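Local coordinates for tetratricopeptide TPR_2 repeat protein (Thermobaculum terrenum, PDB 5DJS) that joins tetratricopeptide repeats to a GT-B fold of glycosyl transferase family 41 and holds a bound uridine-5'-diphosphate in this structure, at residues A[171-176]-A[201-206]; A[283-288]-A[306-311]; A[351-356]-A[467-472]. The protein carries 1 engineered substitution. All coordinates share one frame; numbering follows the deposited sequence.

Contact 1. Residues A[171-176]-A[201-206]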
loop_
_atom_site.group_PDB
_atom_site.type_symbol
_atom_site.label_atom_id
_atom_site.label_comp_id
_atom_site.label_asym_id
_atom_site.label_seq_id
_atom_site.Cartn_x
_atom_site.Cartn_y
_atom_site.Cartn_z
ATOM N N GLU A 171 7.082 -2.791 -6.738
ATOM C CA GLU A 171 7.516 -3.053 -5.370
ATOM C C GLU A 171 7.660 -4.566 -5.072
ATOM O O GLU A 171 7.193 -5.081 -4.046
ATOM C CB GLU A 171 6.646 -2.286 -4.371
ATOM C CG GLU A 171 5.161 -2.474 -4.572
ATOM C CD GLU A 171 4.507 -1.414 -5.447
ATOM O OE1 GLU A 171 5.201 -0.544 -6.018
ATOM O OE2 GLU A 171 3.259 -1.454 -5.548
ATOM N N LEU A 172 8.339 -5.246 -6.001
ATOM C CA LEU A 172 8.842 -6.600 -5.819
ATOM C C LEU A 172 10.127 -6.526 -5.009
ATOM O O LEU A 172 11.204 -6.531 -5.579
ATOM C CB LEU A 172 9.126 -7.266 -7.184
ATOM C CG LEU A 172 7.937 -7.454 -8.136
ATOM C CD1 LEU A 172 8.355 -8.286 -9.335
ATOM C CD2 LEU A 172 6.752 -8.102 -7.439
ATOM N N ARG A 173 9.983 -6.425 -3.687
ATOM C CA ARG A 173 11.099 -6.298 -2.728
ATOM C C ARG A 173 10.539 -6.424 -1.306
ATOM O O ARG A 173 9.352 -6.740 -1.148
ATOM C CB ARG A 173 11.846 -4.957 -2.901
ATOM C CG ARG A 173 11.028 -3.722 -2.552
ATOM C CD ARG A 173 11.846 -2.438 -2.632
ATOM N NE ARG A 173 10.953 -1.287 -2.557
ATOM C CZ ARG A 173 10.245 -0.794 -3.570
ATOM N NH1 ARG A 173 10.333 -1.300 -4.798
ATOM N NH2 ARG A 173 9.455 0.247 -3.357
ATOM N N CYS A 174 11.374 -6.176 -0.284
ATOM C CA CYS A 174 10.932 -6.131 1.123
ATOM C C CYS A 174 9.860 -5.067 1.282
ATOM O O CYS A 174 10.158 -3.907 1.554
ATOM C CB CYS A 174 12.100 -5.842 2.073
ATOM S SG CYS A 174 13.271 -7.210 2.206
ATOM N N HIS A 175 8.614 -5.494 1.092
ATOM C CA HIS A 175 7.473 -4.607 0.976
ATOM C C HIS A 175 6.228 -5.484 0.933
ATOM O O HIS A 175 6.261 -6.550 0.332
ATOM C CB HIS A 175 7.586 -3.784 -0.316
ATOM C CG HIS A 175 6.451 -2.838 -0.529
ATOM N ND1 HIS A 175 6.385 -1.598 0.069
ATOM C CD2 HIS A 175 5.322 -2.960 -1.256
ATOM C CE1 HIS A 175 5.262 -0.995 -0.286
ATOM N NE2 HIS A 175 4.599 -1.802 -1.093
ATOM N N PRO A 176 5.126 -5.055 1.568
ATOM C CA PRO A 176 3.882 -5.826 1.554
ATOM C C PRO A 176 3.607 -6.639 0.293
ATOM O O PRO A 176 3.307 -7.825 0.397
ATOM C CB PRO A 176 2.829 -4.737 1.734
ATOM C CG PRO A 176 3.496 -3.825 2.725
ATOM C CD PRO A 176 4.973 -3.854 2.412
ATOM N N ASP A 201 10.929 -1.527 -10.769
ATOM C CA ASP A 201 11.743 -0.654 -9.933
ATOM C C ASP A 201 13.114 -1.310 -9.780
ATOM O O ASP A 201 13.183 -2.528 -9.622
ATOM C CB ASP A 201 11.059 -0.467 -8.586
ATOM C CG ASP A 201 11.733 0.564 -7.719
ATOM O OD1 ASP A 201 12.714 0.224 -7.019
ATOM O OD2 ASP A 201 11.253 1.712 -7.710
ATOM N N PRO A 202 14.203 -0.517 -9.859
ATOM C CA PRO A 202 15.553 -1.098 -9.798
ATOM C C PRO A 202 15.985 -1.681 -8.449
ATOM O O PRO A 202 16.879 -2.525 -8.429
ATOM C CB PRO A 202 16.473 0.067 -10.193
ATOM C CG PRO A 202 15.665 1.298 -10.033
ATOM C CD PRO A 202 14.227 0.927 -10.161
ATOM N N ARG A 203 15.395 -1.230 -7.342
ATOM C CA ARG A 203 15.779 -1.741 -6.022
ATOM C C ARG A 203 15.660 -3.268 -5.975
ATOM O O ARG A 203 14.587 -3.832 -6.211
ATOM C CB ARG A 203 14.930 -1.120 -4.908
ATOM C CG ARG A 203 15.366 0.271 -4.503
ATOM C CD ARG A 203 14.328 0.930 -3.618
ATOM N NE ARG A 203 13.137 1.324 -4.377
ATOM C CZ ARG A 203 12.147 2.090 -3.911
ATOM N NH1 ARG A 203 12.176 2.569 -2.666
ATOM N NH2 ARG A 203 11.112 2.387 -4.696
ATOM N N SER A 204 16.787 -3.915 -5.685
ATOM C CA SER A 204 16.884 -5.368 -5.654
ATOM C C SER A 204 17.577 -5.793 -4.358
ATOM O O SER A 204 18.811 -5.737 -4.248
ATOM C CB SER A 204 17.647 -5.862 -6.886
ATOM O OG SER A 204 17.706 -7.277 -6.945
ATOM N N ASP A 205 16.763 -6.173 -3.371
ATOM C CA ASP A 205 17.234 -6.659 -2.063
ATOM C C ASP A 205 17.127 -8.190 -1.956
ATOM O O ASP A 205 16.772 -8.853 -2.921
ATOM C CB ASP A 205 16.472 -5.942 -0.928
ATOM C CG ASP A 205 14.956 -6.187 -0.953
ATOM O OD1 ASP A 205 14.489 -7.226 -1.465
ATOM O OD2 ASP A 205 14.222 -5.322 -0.426
ATOM N N ALA A 206 17.439 -8.745 -0.790
ATOM C CA ALA A 206 17.337 -10.197 -0.554
ATOM C C ALA A 206 16.014 -10.845 -1.014
ATOM O O ALA A 206 16.024 -11.968 -1.519
ATOM C CB ALA A 206 17.577 -10.505 0.922
#

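Contact 2. Residues A[283-288]-A[306-311]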
loop_
_atom_site.group_PDB
_atom_site.type_symbol
_atom_site.label_atom_id
_atom_site.label_comp_id
_atom_site.label_asym_id
_atom_site.label_seq_id
_atom_site.Cartn_x
_atom_site.Cartn_y
_atom_site.Cartn_z
ATOM N N VAL A 283 -9.404 -9.154 -7.891
ATOM C CA VAL A 283 -9.499 -10.310 -6.962
ATOM C C VAL A 283 -9.574 -9.884 -5.475
ATOM O O VAL A 283 -8.566 -9.489 -4.877
ATOM C CB VAL A 283 -8.303 -11.273 -7.150
ATOM C CG1 VAL A 283 -8.381 -12.445 -6.184
ATOM C CG2 VAL A 283 -8.253 -11.786 -8.577
ATOM N N GLY A 284 -10.773 -9.986 -4.895
ATOM C CA GLY A 284 -11.013 -9.676 -3.478
ATOM C C GLY A 284 -11.477 -10.908 -2.714
ATOM O O GLY A 284 -10.954 -12.015 -2.918
ATOM N N ASP A 285 -12.444 -10.712 -1.820
ATOM C CA ASP A 285 -13.103 -11.830 -1.126
ATOM C C ASP A 285 -14.482 -11.423 -0.596
ATOM O O ASP A 285 -14.879 -10.259 -0.726
ATOM C CB ASP A 285 -12.198 -12.447 -0.044
ATOM C CG ASP A 285 -12.131 -11.639 1.235
ATOM O OD1 ASP A 285 -13.200 -11.381 1.834
ATOM O OD2 ASP A 285 -10.998 -11.336 1.683
ATOM N N GLN A 286 -15.204 -12.375 -0.012
ATOM C CA GLN A 286 -16.637 -12.196 0.276
ATOM C C GLN A 286 -16.943 -11.230 1.408
ATOM O O GLN A 286 -17.988 -10.588 1.394
ATOM C CB GLN A 286 -17.290 -13.539 0.566
ATOM C CG GLN A 286 -17.275 -14.477 -0.620
ATOM C CD GLN A 286 -17.889 -15.817 -0.287
ATOM O OE1 GLN A 286 -17.474 -16.485 0.669
ATOM N NE2 GLN A 286 -18.885 -16.221 -1.064
ATOM N N HIS A 287 -16.040 -11.137 2.379
ATOM C CA HIS A 287 -16.144 -10.141 3.449
ATOM C C HIS A 287 -15.584 -8.792 3.009
ATOM O O HIS A 287 -16.145 -7.740 3.343
ATOM C CB HIS A 287 -15.416 -10.624 4.697
ATOM C CG HIS A 287 -15.945 -11.917 5.241
ATOM N ND1 HIS A 287 -17.292 -12.204 5.309
ATOM C CD2 HIS A 287 -15.304 -12.989 5.766
ATOM C CE1 HIS A 287 -17.457 -13.403 5.839
ATOM N NE2 HIS A 287 -16.266 -13.900 6.124
ATOM N N LEU A 288 -14.487 -8.832 2.256
ATOM C CA LEU A 288 -13.792 -7.625 1.795
ATOM C C LEU A 288 -14.600 -6.748 0.836
ATOM O O LEU A 288 -14.494 -5.524 0.908
ATOM C CB LEU A 288 -12.448 -7.996 1.141
ATOM C CG LEU A 288 -11.518 -6.845 0.718
ATOM C CD1 LEU A 288 -11.073 -6.023 1.919
ATOM C CD2 LEU A 288 -10.304 -7.374 -0.022
ATOM N N ARG A 306 -12.308 -17.454 0.740
ATOM C CA ARG A 306 -11.390 -17.352 1.867
ATOM C C ARG A 306 -10.892 -15.884 1.900
ATOM O O ARG A 306 -11.314 -15.065 1.084
ATOM C CB ARG A 306 -10.204 -18.294 1.649
ATOM C CG ARG A 306 -9.382 -17.942 0.421
ATOM C CD ARG A 306 -8.110 -18.736 0.261
ATOM N NE ARG A 306 -7.302 -18.930 1.471
ATOM C CZ ARG A 306 -6.653 -17.997 2.159
ATOM N NH1 ARG A 306 -6.720 -16.715 1.842
ATOM N NH2 ARG A 306 -5.931 -18.351 3.207
ATOM N N PHE A 307 -9.959 -15.580 2.800
ATOM C CA PHE A 307 -9.318 -14.265 2.854
ATOM C C PHE A 307 -8.543 -14.006 1.559
ATOM O O PHE A 307 -7.951 -14.928 1.003
ATOM C CB PHE A 307 -8.388 -14.185 4.077
ATOM C CG PHE A 307 -7.794 -12.822 4.320
ATOM C CD1 PHE A 307 -8.613 -11.705 4.488
ATOM C CD2 PHE A 307 -6.408 -12.654 4.410
ATOM C CE1 PHE A 307 -8.066 -10.456 4.724
ATOM C CE2 PHE A 307 -5.857 -11.403 4.648
ATOM C CZ PHE A 307 -6.689 -10.302 4.811
ATOM N N TYR A 308 -8.547 -12.758 1.079
ATOM C CA TYR A 308 -7.959 -12.440 -0.236
ATOM C C TYR A 308 -6.425 -12.483 -0.322
ATOM O O TYR A 308 -5.889 -12.183 -1.379
ATOM C CB TYR A 308 -8.489 -11.095 -0.754
ATOM C CG TYR A 308 -7.775 -9.837 -0.250
ATOM C CD1 TYR A 308 -7.754 -9.498 1.113
ATOM C CD2 TYR A 308 -7.156 -8.965 -1.147
ATOM C CE1 TYR A 308 -7.119 -8.349 1.558
ATOM C CE2 TYR A 308 -6.522 -7.810 -0.709
ATOM C CZ TYR A 308 -6.503 -7.505 0.642
ATOM O OH TYR A 308 -5.877 -6.357 1.071
ATOM N N LEU A 309 -5.735 -12.853 0.761
ATOM C CA LEU A 309 -4.277 -12.921 0.795
ATOM C C LEU A 309 -3.812 -14.179 1.528
ATOM O O LEU A 309 -4.575 -14.732 2.324
ATOM C CB LEU A 309 -3.734 -11.707 1.540
ATOM C CG LEU A 309 -4.129 -10.332 1.014
ATOM C CD1 LEU A 309 -3.692 -9.251 1.976
ATOM C CD2 LEU A 309 -3.477 -10.103 -0.322
ATOM N N PRO A 310 -2.554 -14.620 1.285
ATOM C CA PRO A 310 -1.978 -15.723 2.063
ATOM C C PRO A 310 -1.450 -15.278 3.441
ATOM O O PRO A 310 -0.590 -14.399 3.522
ATOM C CB PRO A 310 -0.828 -16.217 1.170
ATOM C CG PRO A 310 -0.385 -15.008 0.416
ATOM C CD PRO A 310 -1.600 -14.119 0.270
ATOM N N CYS A 311 -1.952 -15.915 4.501
ATOM C CA CYS A 311 -1.649 -15.567 5.904
ATOM C C CYS A 311 -0.500 -16.353 6.583
ATOM O O CYS A 311 -0.243 -16.162 7.781
ATOM C CB CYS A 311 -2.923 -15.724 6.729
ATOM S SG CYS A 311 -4.285 -14.688 6.160
#

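Contact 3. Residues A[351-356]-A[467-472]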
loop_
_atom_site.group_PDB
_atom_site.type_symbol
_atom_site.label_atom_id
_atom_site.label_comp_id
_atom_site.label_asym_id
_atom_site.label_seq_id
_atom_site.Cartn_x
_atom_site.Cartn_y
_atom_site.Cartn_z
ATOM N N ALA A 351 -8.906 8.671 21.692
ATOM C CA ALA A 351 -8.981 9.542 22.858
ATOM C C ALA A 351 -10.059 9.067 23.830
ATOM O O ALA A 351 -9.798 8.963 25.029
ATOM C CB ALA A 351 -9.245 10.981 22.438
ATOM N N LYS A 352 -11.252 8.770 23.312
ATOM C CA LYS A 352 -12.375 8.298 24.142
ATOM C C LYS A 352 -12.086 6.986 24.874
ATOM O O LYS A 352 -12.486 6.817 26.026
ATOM C CB LYS A 352 -13.655 8.165 23.310
ATOM C CG LYS A 352 -14.259 9.509 22.941
ATOM C CD LYS A 352 -15.506 9.361 22.093
ATOM C CE LYS A 352 -16.008 10.723 21.637
ATOM N NZ LYS A 352 -17.171 10.585 20.721
ATOM N N ILE A 353 -11.393 6.075 24.197
ATOM C CA ILE A 353 -10.853 4.856 24.812
ATOM C C ILE A 353 -9.874 5.199 25.949
ATOM O O ILE A 353 -9.955 4.615 27.027
ATOM C CB ILE A 353 -10.147 3.960 23.756
ATOM C CG1 ILE A 353 -11.180 3.328 22.808
ATOM C CG2 ILE A 353 -9.306 2.867 24.409
ATOM C CD1 ILE A 353 -10.610 2.794 21.508
ATOM N N LEU A 354 -8.958 6.138 25.706
ATOM C CA LEU A 354 -7.937 6.498 26.698
ATOM C C LEU A 354 -8.483 7.294 27.896
ATOM O O LEU A 354 -7.869 7.271 28.973
ATOM C CB LEU A 354 -6.762 7.234 26.037
ATOM C CG LEU A 354 -5.865 6.413 25.093
ATOM C CD1 LEU A 354 -4.912 7.303 24.297
ATOM C CD2 LEU A 354 -5.068 5.357 25.839
ATOM N N LEU A 355 -9.606 7.998 27.724
ATOM C CA LEU A 355 -10.271 8.654 28.855
ATOM C C LEU A 355 -10.915 7.601 29.746
ATOM O O LEU A 355 -10.766 7.644 30.969
ATOM C CB LEU A 355 -11.335 9.651 28.393
ATOM C CG LEU A 355 -10.874 10.928 27.697
ATOM C CD1 LEU A 355 -12.091 11.797 27.374
ATOM C CD2 LEU A 355 -9.868 11.707 28.526
ATOM N N ALA A 356 -11.618 6.659 29.117
ATOM C CA ALA A 356 -12.337 5.585 29.822
ATOM C C ALA A 356 -11.442 4.521 30.461
ATOM O O ALA A 356 -11.912 3.773 31.319
ATOM C CB ALA A 356 -13.339 4.925 28.880
ATOM N N GLU A 467 -19.330 1.098 18.957
ATOM C CA GLU A 467 -19.068 -0.335 19.152
ATOM C C GLU A 467 -17.566 -0.640 19.104
ATOM O O GLU A 467 -17.091 -1.549 19.787
ATOM C CB GLU A 467 -19.829 -1.171 18.110
ATOM C CG GLU A 467 -19.747 -2.684 18.316
ATOM C CD GLU A 467 -20.598 -3.490 17.337
ATOM O OE1 GLU A 467 -21.315 -2.895 16.495
ATOM O OE2 GLU A 467 -20.549 -4.738 17.417
ATOM N N TYR A 468 -16.835 0.107 18.275
ATOM C CA TYR A 468 -15.367 0.032 18.209
ATOM C C TYR A 468 -14.773 0.296 19.584
ATOM O O TYR A 468 -13.940 -0.476 20.053
ATOM C CB TYR A 468 -14.834 1.052 17.193
ATOM C CG TYR A 468 -13.327 1.125 16.987
ATOM C CD1 TYR A 468 -12.496 1.803 17.885
ATOM C CD2 TYR A 468 -12.738 0.586 15.843
ATOM C CE1 TYR A 468 -11.129 1.902 17.664
ATOM C CE2 TYR A 468 -11.368 0.677 15.619
ATOM C CZ TYR A 468 -10.571 1.335 16.526
ATOM O OH TYR A 468 -9.224 1.413 16.298
ATOM N N ILE A 469 -15.229 1.378 20.218
ATOM C CA ILE A 469 -14.779 1.773 21.562
ATOM C C ILE A 469 -15.073 0.653 22.572
ATOM O O ILE A 469 -14.165 0.210 23.281
ATOM C CB ILE A 469 -15.446 3.097 22.027
ATOM C CG1 ILE A 469 -14.976 4.279 21.162
ATOM C CG2 ILE A 469 -15.113 3.402 23.483
ATOM C CD1 ILE A 469 -15.867 5.505 21.237
ATOM N N ASP A 470 -16.334 0.202 22.607
ATOM C CA ASP A 470 -16.806 -0.831 23.556
ATOM C C ASP A 470 -15.996 -2.124 23.501
ATOM O O ASP A 470 -15.687 -2.706 24.546
ATOM C CB ASP A 470 -18.287 -1.172 23.321
ATOM C CG ASP A 470 -19.225 -0.044 23.704
ATOM O OD1 ASP A 470 -18.774 0.989 24.239
ATOM O OD2 ASP A 470 -20.437 -0.183 23.459
ATOM N N ILE A 471 -15.657 -2.567 22.291
ATOM C CA ILE A 471 -14.836 -3.770 22.115
ATOM C C ILE A 471 -13.433 -3.556 22.695
ATOM O O ILE A 471 -12.909 -4.441 23.371
ATOM C CB ILE A 471 -14.795 -4.232 20.635
ATOM C CG1 ILE A 471 -16.184 -4.745 20.222
ATOM C CG2 ILE A 471 -13.766 -5.341 20.427
ATOM C CD1 ILE A 471 -16.397 -4.912 18.730
ATOM N N ALA A 472 -12.847 -2.385 22.447
ATOM C CA ALA A 472 -11.512 -2.050 22.961
ATOM C C ALA A 472 -11.497 -1.899 24.490
ATOM O O ALA A 472 -10.513 -2.267 25.142
ATOM C CB ALA A 472 -10.987 -0.782 22.302
#

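Contact 1. Residues A[171-176]-A[201-206]
Two loops meet here at the C-terminal ends of strands 163-169 and 193-199, neighbours in the first parallel sheet of the GT-B fold. Each loop leads into a helix, and Arg173 spans the gap between them. Its first torsion places CG between the backbone N and the carbonyl carbon (chi1 66°), the crowded position, from which the chain runs extended to NE. CB lies beside the carboxylate of Asp205, 3.5 Å from Asp205 OD2. CD passes Arg203 CB, and NE lies over Arg203 CZ and NE. Arg173 CZ then settles above Arg203 CZ at 3.5 Å, so that the two guanidinium groups form an offset stack with planes 20° apart. At the tip, NH2 faces Arg203 NH2, a donor opposite a donor. The shared counter-ion is Asp201. Arg203 grips it side-on, NE to OD1 at 2.9 Å and NH2 to OD2 at 3.1 Å, a fit that suits the flat, multi-donor head of arginine. Arg173 NH1 stands 3.6 Å from Asp201 OD1, but well off the line of any N-H: charge alone acts here, while NH1 bonds to Gly170 O. Asp201 OD1 also accepts Arg203 N in an Asx turn, which should help hold the carboxylate still; its negative charge probably eases the crowding of the two cations. Asp205 suits its place as the N-cap of helix 206-214: its OD1 makes a weak bond to Leu207 N at the start of the helix, while OD2 offers its syn lone pair to Cys174 N at 3.0 Å, nearly straight at 163°.

Contact 2. Residues A[283-288]-A[306-311]
Asp285 ends strand 281-285 of the first parallel sheet of the GT-B fold and opens an Asx motif, its OD1 accepting the backbone N of Leu288 at 2.9 Å and 168°. The loop that follows the edge strand 300-304 comes alongside. CG of Asp285 sits between its own backbone N and carbonyl carbon (chi1 78°), which turns OD2 across to the loop, where it receives a weak, bent bond from Tyr308 N at 2.9 Å. Trp454 NE1 and Ser450 OG, on helix 447-454, also bond to OD1 and OD2 respectively. A buried carboxylate with so many donors is consistent with an ionised aspartate.

Tyr308 provides the apolar half. Its CB lies 3.4 Å from Gly284 O, and its ring turns an edge, at CD2, to Val283 O. Leu288 CD2 comes straight down on the ring, 3.4 Å from the centroid and 9° off the normal, a CH-pi contact that suits a methyl of the branched leucine side chain over a broad aromatic face; Leu309 CG covers the opposite face. Arg306 folds back along its loop, NH1 bonding to Leu309 O at 3.0 Å, while NH2 pairs with Asp500 in helix 479-521. Tyr308 also touches Cys422 of the UDP pocket. The arrangement is an Asx motif at the C-terminal edge of a Rossmann-like parallel sheet, with the Tyr308 side chain about 8 Å from the bound UDP, consistent with the cleft between the two halves of a GT-B fold.

Contact 3. Residues A[351-356]-A[467-472]
Helices 344-356 and 465-477 pack against each other in the second Rossmann-like domain of the GT-B fold, with the axes of their short segments 9.8 Å apart and crossing at -39°. The two run roughly the same way, and the contact is wholly apolar. Along 467-472, Tyr468 comes first. Its CG is anti to the backbone N (chi1 180°), which sends the ring down toward the sheet, against Leu414 and Leu438, and its edge meets Ile353 CD1 at CE1, 4.0 Å away. The buried hydroxyl bonds to Asp415 O and Trp350 NE1, so tyrosine can fill the core and still have its oxygen satisfied. Ile469 faces the neighbouring helix directly: CG2 rests 4.0 Å from Ile353 CG1, while CD1 reaches the aliphatic part of Lys352, lying 4.0 Å from its CD. Lysine suits that exposed border, since its long chain covers the isoleucine and carries the charged end away into solvent. One turn on, Ala472 presents only a methyl, small enough for Ile353 to lie across it. The extended Ile353 chain (chi2 162°) lets CD1 touch both the ring edge and the methyl, 3.7 Å from Ala472 CB.

Overall arrangement
After the N-terminal tetratricopeptide helices, the chain enters the first parallel sheet. Contact 1 closes a short loop there, one strand and one helix long, by joining the turns after strands 163-169 and 193-199. Contact 2 closes another within the same sheet, around strand 300-304 at its far edge, and brings in helices 447-454 and 479-521 from later in the chain. Contact 3 spans 110 residues of the second sheet's domain, bringing its last strand's helix back beside its first helix. The three follow in series; none nests or crosses. Contacts 1 and 2 approach within about 7 Å between nearest atoms, whereas contact 3 lies across the chain's centre from contact 1.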